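PDB 3LV4: glycoside hydrolase YxiA from Bacillus licheniformis, which probably hydrolyses alpha-1,5-linked L-arabinan as a calcium-binding endo-acting enzyme of glycoside hydrolase family 43. Local coordinates for residues Ser279-Asn284 with Asp356-Arg361; Gly363-Ile366 with Ile370-Ser373. All coordinates share one frame; numbering follows the deposited sequence.

Both contacts use strand 355-363 or the loop that follows it, and both lie where the family 43 catalytic region meets the C-terminal lipocalin-like domain. Contact 1 (279-284 with 356-361) is partly buried and joins the two regions through an apolar patch beside a calcium ion. Contact 2 (363-366 with 370-373) stays within the C-terminal region, lies at the surface and rests on one salt bridge. Their centres are about 12 Å apart. Strand 371-378 runs between 272-280 and 355-363, and its S373 ties the two sites together: S373 OG probably hydrogen-bonds both E358 OE1 (2.6 Å) and N281 N (2.8 Å).

Contact 1: Ser279-Asn284 with Asp356-Arg361; sequences SFNNKN and DYELVR. With CA (calcium ion), chain D.
E358 meets both F280 and N281: its CB lies 3.7 Å from F280 CD1, at the edge of the ring and near its plane, while its carboxylate turns to a calcium ion. E358 CG stands anti to the carbonyl carbon (chi1 -66°) and the chain bends at chi2, which brings the acid round to the metal. E358 OE2 binds the calcium at 2.5 Å and N281 OD1 at 2.4 Å; the amide and carboxylate planes are 59° apart. Three waters and E375 complete the ligands seen. The other oxygen, E358 OE1, accepts a bond from a calcium-bound water at 2.8 Å and another from S373. On the F280 ring, V360 CG2 sits over one face, 4.0 Å from the centroid and offset toward the rim, in a CH-pi contact. N281 is a corner of the type I' turn F280-K283, closed by K283 N to F280 O (3.0 Å), so the tight turn between strand 272-280 and strand 285-296, which goes on into another sheet, presents a calcium ligand to the C-terminal domain. Strand 371-378 pairs with both 272-280 and 355-363, while W439 and S441 of strand 437-442 and the ring of H338 also pack against F280.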
ATOM      1  N   SER A 279      -7.051 -16.967  -3.981  1.00  8.62           N
ATOM      2  CA  SER A 279      -6.853 -17.632  -5.257  1.00  9.60           C
ATOM      3  C   SER A 279      -8.216 -17.856  -5.897  1.00 10.54           C
ATOM      4  O   SER A 279      -9.079 -18.519  -5.317  1.00 11.09           O
ATOM      5  CB  SER A 279      -6.120 -18.956  -5.067  1.00 10.11           C
ATOM      6  OG  SER A 279      -5.823 -19.538  -6.324  1.00 13.74           O
ATOM      7  N   PHE A 280      -8.427 -17.263  -7.066  1.00  9.01           N
ATOM      8  CA  PHE A 280      -9.651 -17.502  -7.819  1.00  8.06           C
ATOM      9  C   PHE A 280      -9.556 -18.866  -8.488  1.00 10.13           C
ATOM     10  O   PHE A 280      -8.668 -19.103  -9.310  1.00 10.81           O
ATOM     11  CB  PHE A 280      -9.841 -16.443  -8.901  1.00  8.89           C
ATOM     12  CG  PHE A 280     -10.390 -15.133  -8.397  1.00  8.64           C
ATOM     13  CD1 PHE A 280     -11.716 -15.032  -7.988  1.00  8.93           C
ATOM     14  CD2 PHE A 280      -9.595 -13.989  -8.375  1.00  8.95           C
ATOM     15  CE1 PHE A 280     -12.237 -13.824  -7.543  1.00 10.17           C
ATOM     16  CE2 PHE A 280     -10.112 -12.768  -7.927  1.00  9.83           C
ATOM     17  CZ  PHE A 280     -11.442 -12.689  -7.516  1.00 11.08           C
ATOM     18  N   ASN A 281     -10.471 -19.761  -8.140  1.00 10.26           N
ATOM     19  CA  ASN A 281     -10.481 -21.094  -8.741  1.00 13.64           C
ATOM     20  C   ASN A 281      -9.182 -21.855  -8.547  1.00 12.16           C
ATOM     21  O   ASN A 281      -8.821 -22.704  -9.368  1.00 14.54           O
ATOM     22  CB  ASN A 281     -10.802 -20.999 -10.224  1.00 16.91           C
ATOM     23  CG  ASN A 281     -12.239 -21.267 -10.494  1.00 22.45           C
ATOM     24  OD1 ASN A 281     -12.814 -22.177  -9.902  1.00 20.67           O
ATOM     25  ND2 ASN A 281     -12.846 -20.476 -11.371  1.00 24.79           N
ATOM     26  N   ASN A 282      -8.486 -21.545  -7.458  1.00 12.88           N
ATOM     27  CA  ASN A 282      -7.203 -22.174  -7.160  1.00 11.83           C
ATOM     28  C   ASN A 282      -6.192 -22.011  -8.289  1.00 12.65           C
ATOM     29  O   ASN A 282      -5.253 -22.796  -8.404  1.00 12.83           O
ATOM     30  CB  ASN A 282      -7.376 -23.656  -6.818  1.00 11.47           C
ATOM     31  CG  ASN A 282      -6.125 -24.265  -6.204  1.00 11.74           C
ATOM     32  OD1 ASN A 282      -5.499 -23.662  -5.328  1.00 13.59           O
ATOM     33  ND2 ASN A 282      -5.747 -25.460  -6.667  1.00 11.32           N
ATOM     34  N   LYS A 283      -6.384 -20.991  -9.122  1.00 13.26           N
ATOM     35  CA  LYS A 283      -5.441 -20.723 -10.201  1.00 13.38           C
ATOM     36  C   LYS A 283      -4.656 -19.462  -9.877  1.00 15.03           C
ATOM     37  O   LYS A 283      -5.221 -18.374  -9.719  1.00 13.89           O
ATOM     38  CB  LYS A 283      -6.149 -20.595 -11.545  1.00 19.71           C
ATOM     39  CG  LYS A 283      -6.812 -21.905 -11.963  1.00 27.54           C
ATOM     40  CD  LYS A 283      -7.716 -21.744 -13.181  1.00 32.55           C
ATOM     41  CE  LYS A 283      -8.345 -23.084 -13.541  1.00 37.18           C
ATOM     42  NZ  LYS A 283      -9.199 -22.997 -14.759  1.00 41.12           N
ATOM     43  N   ASN A 284      -3.343 -19.618  -9.773  1.00 15.51           N
ATOM     44  CA  ASN A 284      -2.467 -18.530  -9.361  1.00 17.89           C
ATOM     45  C   ASN A 284      -2.987 -17.938  -8.056  1.00 15.98           C
ATOM     46  O   ASN A 284      -3.359 -18.687  -7.145  1.00 14.71           O
ATOM     47  CB  ASN A 284      -2.375 -17.492 -10.475  1.00 20.58           C
ATOM     48  CG  ASN A 284      -1.924 -18.112 -11.794  1.00 24.72           C
ATOM     49  OD1 ASN A 284      -1.123 -19.053 -11.800  1.00 25.92           O
ATOM     50  ND2 ASN A 284      -2.447 -17.604 -12.910  1.00 25.92           N
ATOM     51  N   ASP A 356     -23.110 -16.251 -12.729  1.00 13.09           N
ATOM     52  CA  ASP A 356     -22.283 -16.950 -11.746  1.00 12.62           C
ATOM     53  C   ASP A 356     -20.957 -16.223 -11.552  1.00 12.17           C
ATOM     54  O   ASP A 356     -20.385 -15.703 -12.507  1.00 12.01           O
ATOM     55  CB  ASP A 356     -22.013 -18.386 -12.196  1.00 15.57           C
ATOM     56  CG  ASP A 356     -23.285 -19.202 -12.359  1.00 19.63           C
ATOM     57  OD1 ASP A 356     -24.233 -19.010 -11.577  1.00 20.48           O
ATOM     58  OD2 ASP A 356     -23.336 -20.050 -13.267  1.00 23.18           O
ATOM     59  N   TYR A 357     -20.478 -16.185 -10.311  1.00 12.25           N
ATOM     60  CA  TYR A 357     -19.207 -15.539  -9.990  1.00  9.70           C
ATOM     61  C   TYR A 357     -18.383 -16.406  -9.052  1.00 11.03           C
ATOM     62  O   TYR A 357     -18.936 -17.159  -8.246  1.00 12.93           O
ATOM     63  CB  TYR A 357     -19.438 -14.200  -9.270  1.00  9.33           C
ATOM     64  CG  TYR A 357     -19.967 -13.067 -10.123  1.00  9.51           C
ATOM     65  CD1 TYR A 357     -19.127 -12.044 -10.545  1.00 10.75           C
ATOM     66  CD2 TYR A 357     -21.309 -13.017 -10.498  1.00 10.77           C
ATOM     67  CE1 TYR A 357     -19.604 -10.994 -11.320  1.00 10.91           C
ATOM     68  CE2 TYR A 357     -21.798 -11.981 -11.270  1.00 10.88           C
ATOM     69  CZ  TYR A 357     -20.939 -10.970 -11.681  1.00 13.39           C
ATOM     70  OH  TYR A 357     -21.421  -9.934 -12.449  1.00 14.90           O
ATOM     71  N   GLU A 358     -17.064 -16.271  -9.140  1.00  8.96           N
ATOM     72  CA  GLU A 358     -16.182 -16.704  -8.069  1.00  8.88           C
ATOM     73  C   GLU A 358     -16.149 -15.573  -7.052  1.00 10.23           C
ATOM     74  O   GLU A 358     -15.893 -14.425  -7.408  1.00 10.77           O
ATOM     75  CB  GLU A 358     -14.769 -16.947  -8.598  1.00  7.75           C
ATOM     76  CG  GLU A 358     -14.679 -18.098  -9.554  1.00 10.26           C
ATOM     77  CD  GLU A 358     -14.926 -19.425  -8.885  1.00 12.60           C
ATOM     78  OE1 GLU A 358     -14.755 -19.534  -7.645  1.00 11.50           O
ATOM     79  OE2 GLU A 358     -15.284 -20.368  -9.613  1.00 13.68           O
ATOM     80  N   LEU A 359     -16.408 -15.898  -5.791  1.00  9.47           N
ATOM     81  CA  LEU A 359     -16.430 -14.909  -4.717  1.00 10.31           C
ATOM     82  C   LEU A 359     -15.259 -15.112  -3.782  1.00  8.86           C
ATOM     83  O   LEU A 359     -15.046 -16.223  -3.285  1.00  8.96           O
ATOM     84  CB  LEU A 359     -17.716 -15.043  -3.900  1.00 10.09           C
ATOM     85  CG  LEU A 359     -17.855 -14.143  -2.666  1.00 10.30           C
ATOM     86  CD1 LEU A 359     -18.033 -12.676  -3.051  1.00 11.22           C
ATOM     87  CD2 LEU A 359     -19.019 -14.599  -1.790  1.00  8.38           C
ATOM     88  N   VAL A 360     -14.512 -14.040  -3.528  1.00  8.33           N
ATOM     89  CA  VAL A 360     -13.482 -14.062  -2.491  1.00  7.25           C
ATOM     90  C   VAL A 360     -13.926 -13.147  -1.363  1.00  8.27           C
ATOM     91  O   VAL A 360     -14.282 -11.995  -1.597  1.00  9.49           O
ATOM     92  CB  VAL A 360     -12.103 -13.571  -3.001  1.00  8.83           C
ATOM     93  CG1 VAL A 360     -11.124 -13.454  -1.834  1.00  7.91           C
ATOM     94  CG2 VAL A 360     -11.558 -14.518  -4.065  1.00  9.93           C
ATOM     95  N   ARG A 361     -13.939 -13.678  -0.146  1.00  8.41           N
ATOM     96  CA  ARG A 361     -14.246 -12.890   1.038  1.00  8.47           C
ATOM     97  C   ARG A 361     -12.954 -12.725   1.826  1.00  9.03           C
ATOM     98  O   ARG A 361     -12.471 -13.671   2.462  1.00  9.39           O
ATOM     99  CB  ARG A 361     -15.330 -13.576   1.873  1.00  8.70           C
ATOM    100  CG  ARG A 361     -16.741 -13.426   1.285  1.00  9.69           C
ATOM    101  CD  ARG A 361     -17.752 -14.290   2.029  1.00 13.75           C
ATOM    102  NE  ARG A 361     -17.673 -15.658   1.543  1.00 18.41           N
ATOM    103  CZ  ARG A 361     -18.294 -16.700   2.086  1.00 22.46           C
ATOM    104  NH1 ARG A 361     -19.051 -16.548   3.168  1.00 20.24           N
ATOM    105  NH2 ARG A 361     -18.142 -17.903   1.543  1.00 23.60           N
TER
HETATM  106 CA    CA D 504     -15.078 -22.806  -9.619  1.00 17.73          CA
HETATM  107  O   HOH W   1     -15.068 -22.681 -12.300  1.00 31.36           O
HETATM  108  O   HOH W   2     -14.689 -22.287  -7.201  1.00 13.92           O
HETATM  109  O   HOH W   3     -15.084 -25.299  -8.320  1.00 40.55           O

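Contact 2: Gly363-Ile366 with Ile370-Ser373; sequences GKDI and IKES
K371 NZ is gripped by two groups: it donates to D365 OD1 at 2.9 Å, in a salt bridge, and to the backbone oxygen of H362, just before the 363-366 segment. D365 OD1 receives the ammonium through its syn lone pair, on the side of D365 OD2, which itself stays 3.6 Å from K371 NZ. The two side chains come from opposite directions. That of K371 is fully extended beyond CG, its last three torsions all near 180°, and this length lets it cross from strand 371-378 to the loop, although the nearest CA atoms, G363 CA and K371 CA, are still 9.6 Å apart. D365 CG sits between the backbone N and the carbonyl carbon (chi1 52°), a setting that turns the carboxylate to meet the lysine. The bridge spans the connection between strands 355-363 and 371-378, antiparallel neighbours that follow each other in the lipocalin-like domain, and ties the loop leaving the first to the start of the second. G363, at phi 70°, passes close by, its CA 4.3 Å from K371 NZ; a CB here would come tightly against that nitrogen. D365 OD1 has a second cationic partner in K273 of strand 272-280, so two lysines share one carboxylate oxygen, which probably keeps the acid ionised. An asparagine at D365 would probably leave both K371 and K273 without their counter-charge. On the far side of the loop, K364 turns away and its NZ bonds to the backbone oxygens of P269, G271 and E434.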
ATOM      1  N   GLY A 363     -12.258 -10.963   4.456  1.00  9.86           N
ATOM      2  CA  GLY A 363     -12.396 -10.921   5.904  1.00  8.36           C
ATOM      3  C   GLY A 363     -11.693  -9.734   6.542  1.00 10.34           C
ATOM      4  O   GLY A 363     -11.313  -8.778   5.863  1.00 12.24           O
ATOM      5  N   LYS A 364     -11.528  -9.776   7.857  1.00  9.62           N
ATOM      6  CA  LYS A 364     -10.919  -8.642   8.560  1.00  9.92           C
ATOM      7  C   LYS A 364      -9.755  -9.053   9.459  1.00 12.84           C
ATOM      8  O   LYS A 364      -9.228  -8.233  10.215  1.00 12.42           O
ATOM      9  CB  LYS A 364     -11.971  -7.837   9.346  1.00  8.57           C
ATOM     10  CG  LYS A 364     -12.250  -6.453   8.756  1.00  8.85           C
ATOM     11  CD  LYS A 364     -11.092  -5.483   8.999  1.00  9.31           C
ATOM     12  CE  LYS A 364     -11.156  -4.820  10.381  1.00  8.15           C
ATOM     13  NZ  LYS A 364     -12.105  -3.647  10.445  1.00  7.91           N
ATOM     14  N   ASP A 365      -9.336 -10.313   9.349  1.00 11.72           N
ATOM     15  CA  ASP A 365      -8.240 -10.821  10.162  1.00 12.41           C
ATOM     16  C   ASP A 365      -6.863 -10.525   9.565  1.00 12.32           C
ATOM     17  O   ASP A 365      -6.741 -10.142   8.399  1.00 12.91           O
ATOM     18  CB  ASP A 365      -8.388 -12.331  10.410  1.00 14.50           C
ATOM     19  CG  ASP A 365      -8.605 -13.143   9.114  1.00 19.15           C
ATOM     20  OD1 ASP A 365      -8.701 -12.556   8.007  1.00 19.50           O
ATOM     21  OD2 ASP A 365      -8.688 -14.392   9.214  1.00 20.49           O
ATOM     22  N   ILE A 366      -5.833 -10.676  10.390  1.00 10.32           N
ATOM     23  CA  ILE A 366      -4.481 -10.859   9.880  1.00  9.72           C
ATOM     24  C   ILE A 366      -4.278 -12.363   9.811  1.00 11.23           C
ATOM     25  O   ILE A 366      -4.268 -13.047  10.838  1.00 10.64           O
ATOM     26  CB  ILE A 366      -3.412 -10.206  10.777  1.00  8.98           C
ATOM     27  CG1 ILE A 366      -3.569  -8.683  10.770  1.00 11.17           C
ATOM     28  CG2 ILE A 366      -2.008 -10.587  10.286  1.00 11.39           C
ATOM     29  CD1 ILE A 366      -2.909  -7.992  11.947  1.00 10.44           C
ATOM     30  N   ILE A 370      -4.407 -18.885   2.631  1.00 10.44           N
ATOM     31  CA  ILE A 370      -4.808 -18.514   1.279  1.00 10.18           C
ATOM     32  C   ILE A 370      -6.276 -18.856   1.109  1.00 10.61           C
ATOM     33  O   ILE A 370      -6.673 -20.016   1.205  1.00 11.42           O
ATOM     34  CB  ILE A 370      -3.990 -19.237   0.196  1.00  8.63           C
ATOM     35  CG1 ILE A 370      -2.487 -18.986   0.406  1.00  9.18           C
ATOM     36  CG2 ILE A 370      -4.423 -18.758  -1.206  1.00  9.22           C
ATOM     37  CD1 ILE A 370      -1.595 -19.826  -0.485  1.00  9.60           C
ATOM     38  N   LYS A 371      -7.082 -17.837   0.864  1.00 11.43           N
ATOM     39  CA  LYS A 371      -8.520 -18.014   0.798  1.00 10.29           C
ATOM     40  C   LYS A 371      -8.968 -18.342  -0.616  1.00 11.59           C
ATOM     41  O   LYS A 371      -8.714 -17.584  -1.552  1.00 13.97           O
ATOM     42  CB  LYS A 371      -9.216 -16.777   1.364  1.00 11.12           C
ATOM     43  CG  LYS A 371      -8.850 -16.582   2.834  1.00 14.88           C
ATOM     44  CD  LYS A 371      -9.452 -15.353   3.481  1.00 17.16           C
ATOM     45  CE  LYS A 371      -8.964 -15.270   4.933  1.00 18.04           C
ATOM     46  NZ  LYS A 371      -9.392 -14.044   5.665  1.00 14.85           N
ATOM     47  N   GLU A 372      -9.615 -19.494  -0.765  1.00 12.08           N
ATOM     48  CA  GLU A 372     -10.080 -19.955  -2.076  1.00 10.40           C
ATOM     49  C   GLU A 372     -11.411 -19.314  -2.433  1.00 11.30           C
ATOM     50  O   GLU A 372     -12.273 -19.142  -1.569  1.00 13.10           O
ATOM     51  CB  GLU A 372     -10.235 -21.476  -2.084  1.00 10.14           C
ATOM     52  CG  GLU A 372      -8.931 -22.241  -1.941  1.00 12.65           C
ATOM     53  CD  GLU A 372      -8.167 -22.351  -3.243  1.00 14.40           C
ATOM     54  OE1 GLU A 372      -8.729 -21.986  -4.296  1.00 14.67           O
ATOM     55  OE2 GLU A 372      -7.004 -22.821  -3.213  1.00 15.31           O
ATOM     56  N   SER A 373     -11.583 -18.953  -3.701  1.00 10.39           N
ATOM     57  CA  SER A 373     -12.862 -18.405  -4.137  1.00 10.60           C
ATOM     58  C   SER A 373     -13.902 -19.515  -4.164  1.00 11.49           C
ATOM     59  O   SER A 373     -13.568 -20.689  -4.366  1.00 11.21           O
ATOM     60  CB  SER A 373     -12.759 -17.760  -5.522  1.00  9.64           C
ATOM     61  OG  SER A 373     -12.548 -18.743  -6.526  1.00  9.63           O
TER